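Local coordinates for protein aminoglycoside N(3)-acetyltransferase, AAC(3)-IVa (Escherichia coli, PDB 6MN3) that transfers an acetyl group from acetyl-CoA to the 3-amino group of 2-deoxystreptamine antibiotics, and so probably confers resistance to gentamicin, kanamycin, tobramycin and apramycin, at residues G20-G25 against D139-L144; L60-W65 against D89-L94; F104-A109 against A129-R134; W201-E204 against K209-P212. All coordinates share one frame; numbering follows the deposited sequence.

Contact 1: residues G20-G25 against D139-L144; sequences GVTPGG and DGQVLL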
loop_
_atom_site.group_PDB
_atom_site.type_symbol
_atom_site.label_atom_id
_atom_site.label_comp_id
_atom_site.label_asym_id
_atom_site.label_seq_id
_atom_site.Cartn_x
_atom_site.Cartn_y
_atom_site.Cartn_z
ATOM N N GLY A 20 9.089 13.529 7.232
ATOM C CA GLY A 20 7.849 14.115 7.705
ATOM C C GLY A 20 6.901 13.145 8.379
ATOM O O GLY A 20 5.738 13.481 8.618
ATOM N N VAL A 21 7.378 11.934 8.677
ATOM C CA VAL A 21 6.543 10.948 9.359
ATOM C C VAL A 21 6.068 11.518 10.688
ATOM O O VAL A 21 6.846 12.115 11.442
ATOM C CB VAL A 21 7.317 9.636 9.550
ATOM C CG1 VAL A 21 6.527 8.666 10.415
ATOM C CG2 VAL A 21 7.629 9.009 8.206
ATOM N N THR A 22 4.777 11.350 10.973
ATOM C CA THR A 22 4.176 11.927 12.168
ATOM C C THR A 22 4.281 10.942 13.325
ATOM O O THR A 22 3.677 9.860 13.257
ATOM C CB THR A 22 2.718 12.282 11.913
ATOM O OG1 THR A 22 2.622 13.105 10.747
ATOM C CG2 THR A 22 2.130 13.030 13.107
ATOM N N PRO A 23 5.029 11.252 14.383
ATOM C CA PRO A 23 5.023 10.380 15.563
ATOM C C PRO A 23 3.624 10.290 16.154
ATOM O O PRO A 23 2.887 11.276 16.206
ATOM C CB PRO A 23 5.999 11.068 16.524
ATOM C CG PRO A 23 6.840 11.950 15.656
ATOM C CD PRO A 23 5.940 12.396 14.545
ATOM N N GLY A 24 3.258 9.088 16.589
ATOM C CA GLY A 24 1.934 8.846 17.120
ATOM C C GLY A 24 0.841 8.701 16.085
ATOM O O GLY A 24 -0.316 8.485 16.459
ATOM N N GLY A 25 1.164 8.805 14.798
ATOM C CA GLY A 25 0.175 8.714 13.746
ATOM C C GLY A 25 0.049 7.310 13.188
ATOM O O GLY A 25 0.659 6.352 13.667
ATOM N N ASP A 139 -6.785 9.548 9.104
ATOM C CA ASP A 139 -5.850 10.598 8.693
ATOM C C ASP A 139 -4.418 10.074 8.605
ATOM O O ASP A 139 -3.459 10.759 8.967
ATOM C CB ASP A 139 -5.933 11.809 9.625
ATOM C CG ASP A 139 -5.538 13.099 8.937
ATOM O OD1 ASP A 139 -5.442 13.103 7.692
ATOM O OD2 ASP A 139 -5.328 14.111 9.639
ATOM N N GLY A 140 -4.268 8.855 8.105
ATOM C CA GLY A 140 -2.962 8.238 8.041
ATOM C C GLY A 140 -2.068 8.843 6.976
ATOM O O GLY A 140 -2.490 9.595 6.095
ATOM N N GLN A 141 -0.787 8.502 7.077
ATOM C CA GLN A 141 0.215 8.854 6.086
ATOM C C GLN A 141 0.585 7.618 5.277
ATOM O O GLN A 141 0.607 6.499 5.798
ATOM C CB GLN A 141 1.472 9.430 6.745
ATOM C CG GLN A 141 1.312 10.827 7.314
ATOM C CD GLN A 141 2.573 11.312 8.005
ATOM O OE1 GLN A 141 3.045 10.698 8.962
ATOM N NE2 GLN A 141 3.132 12.413 7.516
ATOM N N VAL A 142 0.873 7.828 3.997
ATOM C CA VAL A 142 1.287 6.757 3.097
ATOM C C VAL A 142 2.743 6.997 2.727
ATOM O O VAL A 142 3.090 8.051 2.179
ATOM C CB VAL A 142 0.402 6.687 1.844
ATOM C CG1 VAL A 142 0.891 5.585 0.918
ATOM C CG2 VAL A 142 -1.050 6.450 2.233
ATOM N N LEU A 143 3.590 6.024 3.031
ATOM C CA LEU A 143 5.019 6.107 2.764
ATOM C C LEU A 143 5.340 5.178 1.602
ATOM O O LEU A 143 5.184 3.957 1.713
ATOM C CB LEU A 143 5.826 5.740 4.006
ATOM C CG LEU A 143 7.342 5.665 3.816
ATOM C CD1 LEU A 143 7.872 6.984 3.280
ATOM C CD2 LEU A 143 8.033 5.291 5.121
ATOM N N LEU A 144 5.773 5.756 0.486
ATOM C CA LEU A 144 6.251 4.990 -0.659
ATOM C C LEU A 144 7.763 4.859 -0.525
ATOM O O LEU A 144 8.499 5.832 -0.725
ATOM C CB LEU A 144 5.862 5.669 -1.968
ATOM C CG LEU A 144 4.367 5.915 -2.186
ATOM C CD1 LEU A 144 4.106 6.340 -3.622
ATOM C CD2 LEU A 144 3.556 4.675 -1.837
#
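The flat carboxamide of Q141 faces the backbone of G20 to T22 with its polar end. The T22 hydroxyl stands above the amide plane, displaced beyond that polar end, and V21 lies past the end of the amide, its CA 3.5 Å from Q141 OE1. On the nitrogen side, Q141 NE2 donates to G20 O over 3.0 Å, nearly straight at 175°; this acceptor is in the amide plane, although the donor sits above the plane of the G20 carbonyl. On the oxygen side, T22 N reaches Q141 OE1 at 2.7 Å, in the carbonyl plane and on a lone pair. A weak bond from T22 OG1 to the same oxygen, 3.0 Å long, is less certain because its proton has another acceptor within range. The side chain is extended beyond CG (chi2 177°), carrying its amide from strand 141-145 to the loop after helix 9-19. Glycine suits position 20, the C-prime residue of the Schellman motif ending that helix: phi is positive, and the backbone angles leave no room for a CB beside the preceding carbonyl oxygen. Glutamine suits the site by offering a donor and an acceptor together: it grips the carbonyl before V21 and the N-H after it, much as an adjacent strand would. The amide's orientation is thereby settled, since its nitrogen meets a carbonyl and its oxygen an N-H.

Contact 2: residues L60-W65 against D89-L94; sequences LVMPSW and DTFWRL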
loop_
_atom_site.group_PDB
_atom_site.type_symbol
_atom_site.label_atom_id
_atom_site.label_comp_id
_atom_site.label_asym_id
_atom_site.label_seq_id
_atom_site.Cartn_x
_atom_site.Cartn_y
_atom_site.Cartn_z
ATOM N N LEU A 60 1.780 1.203 12.733
ATOM C CA LEU A 60 2.421 0.918 11.456
ATOM C C LEU A 60 1.599 -0.110 10.693
ATOM O O LEU A 60 1.252 -1.159 11.241
ATOM C CB LEU A 60 3.843 0.399 11.673
ATOM C CG LEU A 60 4.582 -0.145 10.454
ATOM C CD1 LEU A 60 4.802 0.959 9.431
ATOM C CD2 LEU A 60 5.904 -0.767 10.882
ATOM N N VAL A 61 1.290 0.191 9.432
ATOM C CA VAL A 61 0.464 -0.673 8.599
ATOM C C VAL A 61 1.215 -0.992 7.314
ATOM O O VAL A 61 1.881 -0.125 6.740
ATOM C CB VAL A 61 -0.902 -0.030 8.280
ATOM C CG1 VAL A 61 -1.851 -1.072 7.715
ATOM C CG2 VAL A 61 -1.494 0.618 9.523
ATOM N N MET A 62 1.101 -2.237 6.862
ATOM C CA MET A 62 1.723 -2.698 5.631
ATOM C C MET A 62 0.778 -3.637 4.899
ATOM O O MET A 62 -0.004 -4.356 5.533
ATOM C CB MET A 62 3.045 -3.431 5.894
ATOM C CG MET A 62 4.143 -2.565 6.458
ATOM S SD MET A 62 5.676 -3.492 6.562
ATOM C CE MET A 62 6.594 -2.497 7.732
ATOM N N PRO A 63 0.827 -3.652 3.569
ATOM C CA PRO A 63 0.092 -4.678 2.825
ATOM C C PRO A 63 0.633 -6.058 3.163
ATOM O O PRO A 63 1.807 -6.222 3.505
ATOM C CB PRO A 63 0.352 -4.313 1.359
ATOM C CG PRO A 63 1.606 -3.505 1.385
ATOM C CD PRO A 63 1.570 -2.746 2.678
ATOM N N SER A 64 -0.241 -7.060 3.073
ATOM C CA SER A 64 0.128 -8.398 3.515
ATOM C C SER A 64 -0.741 -9.470 2.869
ATOM O O SER A 64 -1.135 -10.433 3.534
ATOM C CB SER A 64 0.028 -8.489 5.040
ATOM O OG SER A 64 0.730 -9.613 5.538
ATOM N N TRP A 65 -1.043 -9.321 1.582
ATOM C CA TRP A 65 -1.880 -10.291 0.893
ATOM C C TRP A 65 -1.024 -11.350 0.200
ATOM O O TRP A 65 0.187 -11.197 0.025
ATOM C CB TRP A 65 -2.803 -9.598 -0.110
ATOM C CG TRP A 65 -2.109 -8.704 -1.084
ATOM C CD1 TRP A 65 -1.360 -9.086 -2.160
ATOM C CD2 TRP A 65 -2.113 -7.273 -1.084
ATOM N NE1 TRP A 65 -0.892 -7.979 -2.825
ATOM C CE2 TRP A 65 -1.340 -6.853 -2.185
ATOM C CE3 TRP A 65 -2.692 -6.305 -0.258
ATOM C CZ2 TRP A 65 -1.131 -5.508 -2.479
ATOM C CZ3 TRP A 65 -2.484 -4.971 -0.551
ATOM C CH2 TRP A 65 -1.711 -4.584 -1.652
ATOM N N ASP A 89 6.654 -9.226 4.170
ATOM C CA ASP A 89 6.593 -10.609 4.624
ATOM C C ASP A 89 7.257 -10.795 5.976
ATOM O O ASP A 89 7.021 -11.811 6.637
ATOM C CB ASP A 89 7.236 -11.538 3.596
ATOM C CG ASP A 89 6.848 -12.986 3.803
ATOM O OD1 ASP A 89 5.634 -13.267 3.894
ATOM O OD2 ASP A 89 7.755 -13.842 3.880
ATOM N N THR A 90 8.079 -9.844 6.400
ATOM C CA THR A 90 8.716 -9.930 7.705
ATOM C C THR A 90 7.881 -9.283 8.795
ATOM O O THR A 90 7.905 -9.744 9.941
ATOM C CB THR A 90 10.095 -9.266 7.665
ATOM O OG1 THR A 90 10.743 -9.590 6.427
ATOM C CG2 THR A 90 10.961 -9.741 8.837
ATOM N N PHE A 91 7.123 -8.241 8.451
ATOM C CA PHE A 91 6.414 -7.456 9.456
ATOM C C PHE A 91 5.342 -8.279 10.166
ATOM O O PHE A 91 5.224 -8.223 11.397
ATOM C CB PHE A 91 5.806 -6.221 8.789
ATOM C CG PHE A 91 4.962 -5.379 9.697
ATOM C CD1 PHE A 91 5.456 -4.927 10.906
ATOM C CD2 PHE A 91 3.676 -5.020 9.325
ATOM C CE1 PHE A 91 4.679 -4.142 11.736
ATOM C CE2 PHE A 91 2.894 -4.236 10.147
ATOM C CZ PHE A 91 3.396 -3.796 11.354
ATOM N N TRP A 92 4.566 -9.063 9.416
ATOM C CA TRP A 92 3.399 -9.721 9.995
ATOM C C TRP A 92 3.763 -10.882 10.911
ATOM O O TRP A 92 2.911 -11.326 11.689
ATOM C CB TRP A 92 2.468 -10.210 8.884
ATOM C CG TRP A 92 2.978 -11.408 8.147
ATOM C CD1 TRP A 92 3.748 -11.412 7.022
ATOM C CD2 TRP A 92 2.749 -12.783 8.481
ATOM N NE1 TRP A 92 4.012 -12.703 6.633
ATOM C CE2 TRP A 92 3.410 -13.563 7.512
ATOM C CE3 TRP A 92 2.049 -13.430 9.504
ATOM C CZ2 TRP A 92 3.396 -14.956 7.539
ATOM C CZ3 TRP A 92 2.036 -14.814 9.528
ATOM C CH2 TRP A 92 2.703 -15.561 8.552
ATOM N N ARG A 93 4.995 -11.384 10.841
ATOM C CA ARG A 93 5.412 -12.511 11.663
ATOM C C ARG A 93 5.895 -12.100 13.046
ATOM O O ARG A 93 6.093 -12.972 13.901
ATOM C CB ARG A 93 6.524 -13.298 10.962
ATOM C CG ARG A 93 6.230 -13.636 9.515
ATOM C CD ARG A 93 7.414 -14.334 8.871
ATOM N NE ARG A 93 7.234 -14.494 7.432
ATOM C CZ ARG A 93 6.718 -15.576 6.860
ATOM N NH1 ARG A 93 6.328 -16.601 7.604
ATOM N NH2 ARG A 93 6.592 -15.632 5.541
ATOM N N LEU A 94 6.089 -10.810 13.285
ATOM C CA LEU A 94 6.617 -10.327 14.548
ATOM C C LEU A 94 5.537 -10.382 15.622
ATOM O O LEU A 94 4.361 -10.607 15.332
ATOM C CB LEU A 94 7.170 -8.917 14.355
ATOM C CG LEU A 94 8.312 -8.874 13.338
ATOM C CD1 LEU A 94 8.615 -7.448 12.906
ATOM C CD2 LEU A 94 9.553 -9.551 13.903
#
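F91 is the centre of this buried apolar contact, lying against M62 and L60 of strand 59-63. With CG anti to the backbone N (chi1 176°), its ring is directed from helix 86-91 onto the strand, and phenylalanine is large and flat enough to meet both residues at once. M62 crosses it obliquely: SD approaches F91 CB at 3.5 Å, while the methyl CE lies over one ring face, 4.2 Å from the centroid, as a CH-pi contact. The sulfur is oblique to the ring, completing a Met-aromatic contact. Methionine suits this place because its long, unbranched chain can lay both a polarisable sulfur and a methyl along an aromatic group. L60, whose branched end offers a methyl to the far end of the ring, brings CD2 to 3.7 Å from F91 CE1; its carbonyl oxygen comes within 3.4 Å of F91 CZ. Farther along, S64 OG lies 3.8 Å from W92 CD1, but the hydroxyl has its hydrogen bond with R99, which also makes a cation-pi contact with W92. Strand 59-63 is flanked by strands 26-31 and 106-109, and F91 extends onto A107 and A109 of the latter. Helix 42-54 adjoins the cluster, L54 touching L60 and L50 touching M62.

Contact 3: residues F104-A109 against A129-R134; sequences FAFAAA and ASPVAR
A buried, wholly apolar contact between side chains sets strand 106-109 of the central mixed sheet against the first turn of helix 131-137. P131 sets its CB and CG against the CD2 side of F106, at 3.6 Å and 3.7 Å from F106 CD2. At the outer end of the ring, F106 CZ looks to V132 CB at 4.3 Å, a looser approach. CG of F106 is anti to the carbonyl carbon (chi1 -81°), which carries the ring off the strand toward the helix; phenylalanine suits the place because its ring is long enough to meet two successive helix residues. The helix start explains the proline: S130 occupies the N-cap position, so P131 falls in the first turn, where a backbone N-H is not needed for a helical bond, and its rigid ring gives a compact apolar surface. S130 O accepts from both A133 N and R134 N, while S130 OG bonds back to S127 O. I117 of helix 113-117 also touches F106, and I116 touches P131. V132, beta-branched and buried, packs on T154 and L157 of helix 154-161; its side chain comes close to, but makes no contact with, C192, H156 and E159, whose arrangement is consistent with a Cys-His-Glu triad.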
loop_
_atom_site.group_PDB
_atom_site.type_symbol
_atom_site.label_atom_id
_atom_site.label_comp_id
_atom_site.label_asym_id
_atom_site.label_seq_id
_atom_site.Cartn_x
_atom_site.Cartn_y
_atom_site.Cartn_z
ATOM N N PHE A 104 -6.959 -10.654 0.969
ATOM C CA PHE A 104 -6.457 -9.323 0.654
ATOM C C PHE A 104 -6.057 -8.610 1.938
ATOM O O PHE A 104 -6.523 -7.501 2.216
ATOM C CB PHE A 104 -7.509 -8.525 -0.117
ATOM C CG PHE A 104 -8.257 -9.343 -1.130
ATOM C CD1 PHE A 104 -7.616 -9.817 -2.263
ATOM C CD2 PHE A 104 -9.595 -9.645 -0.945
ATOM C CE1 PHE A 104 -8.299 -10.575 -3.197
ATOM C CE2 PHE A 104 -10.282 -10.402 -1.876
ATOM C CZ PHE A 104 -9.634 -10.867 -3.002
ATOM N N ALA A 105 -5.178 -9.236 2.713
ATOM C CA ALA A 105 -4.929 -8.815 4.081
ATOM C C ALA A 105 -3.892 -7.697 4.155
ATOM O O ALA A 105 -3.090 -7.479 3.242
ATOM C CB ALA A 105 -4.462 -10.000 4.926
ATOM N N PHE A 106 -3.931 -6.982 5.274
ATOM C CA PHE A 106 -2.902 -6.043 5.687
ATOM C C PHE A 106 -2.357 -6.485 7.040
ATOM O O PHE A 106 -2.910 -7.369 7.701
ATOM C CB PHE A 106 -3.453 -4.613 5.778
ATOM C CG PHE A 106 -3.541 -3.905 4.455
ATOM C CD1 PHE A 106 -2.699 -2.846 4.164
ATOM C CD2 PHE A 106 -4.477 -4.287 3.508
ATOM C CE1 PHE A 106 -2.780 -2.186 2.952
ATOM C CE2 PHE A 106 -4.563 -3.632 2.292
ATOM C CZ PHE A 106 -3.713 -2.580 2.014
ATOM N N ALA A 107 -1.260 -5.862 7.455
ATOM C CA ALA A 107 -0.680 -6.105 8.767
ATOM C C ALA A 107 -0.502 -4.775 9.480
ATOM O O ALA A 107 -0.104 -3.782 8.865
ATOM C CB ALA A 107 0.662 -6.838 8.665
ATOM N N ALA A 108 -0.802 -4.755 10.776
ATOM C CA ALA A 108 -0.751 -3.518 11.538
ATOM C C ALA A 108 -0.286 -3.802 12.959
ATOM O O ALA A 108 -0.670 -4.809 13.558
ATOM C CB ALA A 108 -2.116 -2.819 11.551
ATOM N N ALA A 109 0.544 -2.903 13.487
ATOM C CA ALA A 109 1.058 -3.004 14.849
ATOM C C ALA A 109 1.027 -1.622 15.478
ATOM O O ALA A 109 1.627 -0.683 14.945
ATOM C CB ALA A 109 2.480 -3.575 14.870
ATOM N N ALA A 129 -14.538 -0.439 2.908
ATOM C CA ALA A 129 -14.506 -1.260 4.111
ATOM C C ALA A 129 -13.220 -2.075 4.216
ATOM O O ALA A 129 -13.199 -3.113 4.883
ATOM C CB ALA A 129 -15.725 -2.181 4.158
ATOM N N SER A 130 -12.157 -1.631 3.568
ATOM C CA SER A 130 -10.875 -2.313 3.589
ATOM C C SER A 130 -9.891 -1.566 4.479
ATOM O O SER A 130 -10.112 -0.402 4.825
ATOM C CB SER A 130 -10.316 -2.429 2.166
ATOM O OG SER A 130 -10.065 -1.151 1.613
ATOM N N PRO A 131 -8.798 -2.217 4.891
ATOM C CA PRO A 131 -7.791 -1.512 5.702
ATOM C C PRO A 131 -7.294 -0.218 5.081
ATOM O O PRO A 131 -7.023 0.743 5.812
ATOM C CB PRO A 131 -6.664 -2.547 5.822
ATOM C CG PRO A 131 -7.362 -3.851 5.753
ATOM C CD PRO A 131 -8.511 -3.660 4.797
ATOM N N VAL A 132 -7.171 -0.159 3.752
ATOM C CA VAL A 132 -6.694 1.058 3.106
ATOM C C VAL A 132 -7.677 2.207 3.290
ATOM O O VAL A 132 -7.279 3.376 3.220
ATOM C CB VAL A 132 -6.410 0.799 1.611
ATOM C CG1 VAL A 132 -7.691 0.857 0.793
ATOM C CG2 VAL A 132 -5.388 1.793 1.084
ATOM N N ALA A 133 -8.951 1.908 3.540
ATOM C CA ALA A 133 -9.908 2.963 3.850
ATOM C C ALA A 133 -9.897 3.317 5.330
ATOM O O ALA A 133 -10.162 4.470 5.688
ATOM C CB ALA A 133 -11.314 2.543 3.420
ATOM N N ARG A 134 -9.591 2.348 6.200
ATOM C CA ARG A 134 -9.485 2.643 7.625
ATOM C C ARG A 134 -8.280 3.525 7.925
ATOM O O ARG A 134 -8.323 4.328 8.861
ATOM C CB ARG A 134 -9.421 1.343 8.427
ATOM C CG ARG A 134 -10.626 0.435 8.220
ATOM C CD ARG A 134 -11.896 1.071 8.773
ATOM N NE ARG A 134 -13.035 0.897 7.875
ATOM C CZ ARG A 134 -14.176 0.307 8.215
ATOM N NH1 ARG A 134 -14.335 -0.181 9.438
ATOM N NH2 ARG A 134 -15.156 0.192 7.329
#

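Contact 4: residues W201-E204 against K209-P212; sequences WLKE and KEGP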
loop_
_atom_site.group_PDB
_atom_site.type_symbol
_atom_site.label_atom_id
_atom_site.label_comp_id
_atom_site.label_asym_id
_atom_site.label_seq_id
_atom_site.Cartn_x
_atom_site.Cartn_y
_atom_site.Cartn_z
ATOM N N TRP A 201 0.758 15.275 -9.936
ATOM C CA TRP A 201 -0.402 15.905 -9.311
ATOM C C TRP A 201 -0.094 16.316 -7.876
ATOM O O TRP A 201 -0.379 17.447 -7.467
ATOM C CB TRP A 201 -1.601 14.955 -9.336
ATOM C CG TRP A 201 -2.040 14.526 -10.697
ATOM C CD1 TRP A 201 -1.750 15.131 -11.887
ATOM C CD2 TRP A 201 -2.859 13.395 -11.011
ATOM N NE1 TRP A 201 -2.338 14.443 -12.921
ATOM C CE2 TRP A 201 -3.025 13.373 -12.410
ATOM C CE3 TRP A 201 -3.468 12.397 -10.244
ATOM C CZ2 TRP A 201 -3.772 12.392 -13.057
ATOM C CZ3 TRP A 201 -4.209 11.424 -10.889
ATOM C CH2 TRP A 201 -4.354 11.428 -12.281
ATOM N N LEU A 202 0.501 15.407 -7.102
ATOM C CA LEU A 202 0.711 15.642 -5.678
ATOM C C LEU A 202 1.903 16.557 -5.424
ATOM O O LEU A 202 1.818 17.487 -4.617
ATOM C CB LEU A 202 0.895 14.309 -4.952
ATOM C CG LEU A 202 -0.325 13.386 -4.959
ATOM C CD1 LEU A 202 0.087 11.936 -4.751
ATOM C CD2 LEU A 202 -1.335 13.820 -3.907
ATOM N N LYS A 203 3.026 16.303 -6.098
ATOM C CA LYS A 203 4.228 17.091 -5.844
ATOM C C LYS A 203 4.027 18.552 -6.234
ATOM O O LYS A 203 4.523 19.455 -5.551
ATOM C CB LYS A 203 5.417 16.489 -6.592
ATOM C CG LYS A 203 6.626 17.405 -6.695
ATOM C CD LYS A 203 7.860 16.637 -7.140
ATOM C CE LYS A 203 7.540 15.689 -8.288
ATOM N NZ LYS A 203 8.697 14.815 -8.625
ATOM N N GLU A 204 3.293 18.805 -7.320
ATOM C CA GLU A 204 3.088 20.185 -7.753
ATOM C C GLU A 204 2.203 20.944 -6.773
ATOM O O GLU A 204 2.410 22.141 -6.543
ATOM C CB GLU A 204 2.493 20.218 -9.160
ATOM C CG GLU A 204 3.457 19.788 -10.258
ATOM C CD GLU A 204 4.821 20.439 -10.133
ATOM O OE1 GLU A 204 4.889 21.685 -10.096
ATOM O OE2 GLU A 204 5.829 19.702 -10.068
ATOM N N LYS A 209 5.897 14.888 0.170
ATOM C CA LYS A 209 7.232 15.095 0.708
ATOM C C LYS A 209 8.176 14.046 0.137
ATOM O O LYS A 209 7.817 12.872 0.008
ATOM C CB LYS A 209 7.217 15.022 2.234
ATOM C CG LYS A 209 6.977 16.363 2.904
ATOM C CD LYS A 209 5.982 16.249 4.041
ATOM C CE LYS A 209 5.672 17.615 4.630
ATOM N NZ LYS A 209 4.688 17.533 5.744
ATOM N N GLU A 210 9.380 14.476 -0.217
ATOM C CA GLU A 210 10.355 13.604 -0.854
ATOM C C GLU A 210 11.687 13.713 -0.134
ATOM O O GLU A 210 12.064 14.789 0.341
ATOM C CB GLU A 210 10.535 13.953 -2.336
ATOM C CG GLU A 210 9.265 13.849 -3.158
ATOM C CD GLU A 210 9.483 14.221 -4.610
ATOM O OE1 GLU A 210 10.583 14.712 -4.942
ATOM O OE2 GLU A 210 8.556 14.018 -5.421
ATOM N N GLY A 211 12.394 12.592 -0.060
ATOM C CA GLY A 211 13.677 12.539 0.591
ATOM C C GLY A 211 14.215 11.127 0.643
ATOM O O GLY A 211 13.578 10.175 0.182
ATOM N N PRO A 212 15.410 10.964 1.206
ATOM C CA PRO A 212 16.010 9.631 1.291
ATOM C C PRO A 212 15.648 8.897 2.573
ATOM O O PRO A 212 15.546 9.480 3.655
ATOM C CB PRO A 212 17.512 9.940 1.248
ATOM C CG PRO A 212 17.621 11.259 1.946
ATOM C CD PRO A 212 16.338 12.017 1.657
HETATM O O HOH W 1 11.312 15.721 -7.713
#
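The end of helix 197-204 and the start of strand 208-213 come close after a short connection, K203 CA and K209 CA being 7.5 Å apart. Their side-chain contact is carried by K203 and E210, which cross at about a right angle. K203 leaves the helix with CG anti to the backbone N, runs outward, then bends at its third torsion (chi3 44°), bringing its end closer to the strand. E210 OE2 lies alongside the lysine chain, 3.2 Å from K203 CD. K203 NZ is 3.3 Å from the same oxygen, so the ammonium does not meet it end-on, in keeping with a salt bridge whose hydrogen bond is weak. A water makes a second link, accepting from K203 NZ at 2.9 Å and donating to E210 OE1 at 3.0 Å, and so joins the ammonium to the other carboxylate oxygen. E210 is extended beyond CG (chi2 179°); the firmer bond to its OE2 comes from Q208 NE2, and the K203 bridge is the weaker one. Lysine and glutamate suit this surface position because their long chains can span from helix to strand while their charged ends can stay solvated, as the bridging water illustrates. Strand 208-213 is the outermost strand on this side of the mixed sheet and pairs antiparallel with the next one, 216-222, through K209 with L220 and G211 with A218: a beta hairpin that follows the helix after a short loop.

All four contacts reach the same mixed sheet. Contacts 2 and 3 are the closest pair, with centres 11 Å apart, because their strands 59-63 and 106-109 are neighbours: M62 O lies 2.7 Å from A107 N and S64 N 2.9 Å from A105 O, both probable hydrogen bonds. Contact 1, about 15 Å from contact 3 centre to centre, spans contacts 2 and 3 in sequence; its second segment comes soon after helix 131-137 of contact 3. Contact 4, on the edge strand 208-213, is about 25 Å from contact 2, across the chain's centre. Contact 3 comes near the probable Cys-His-Glu triad through V132; all four lie away from the zinc site of C191, H243, C249 and C252.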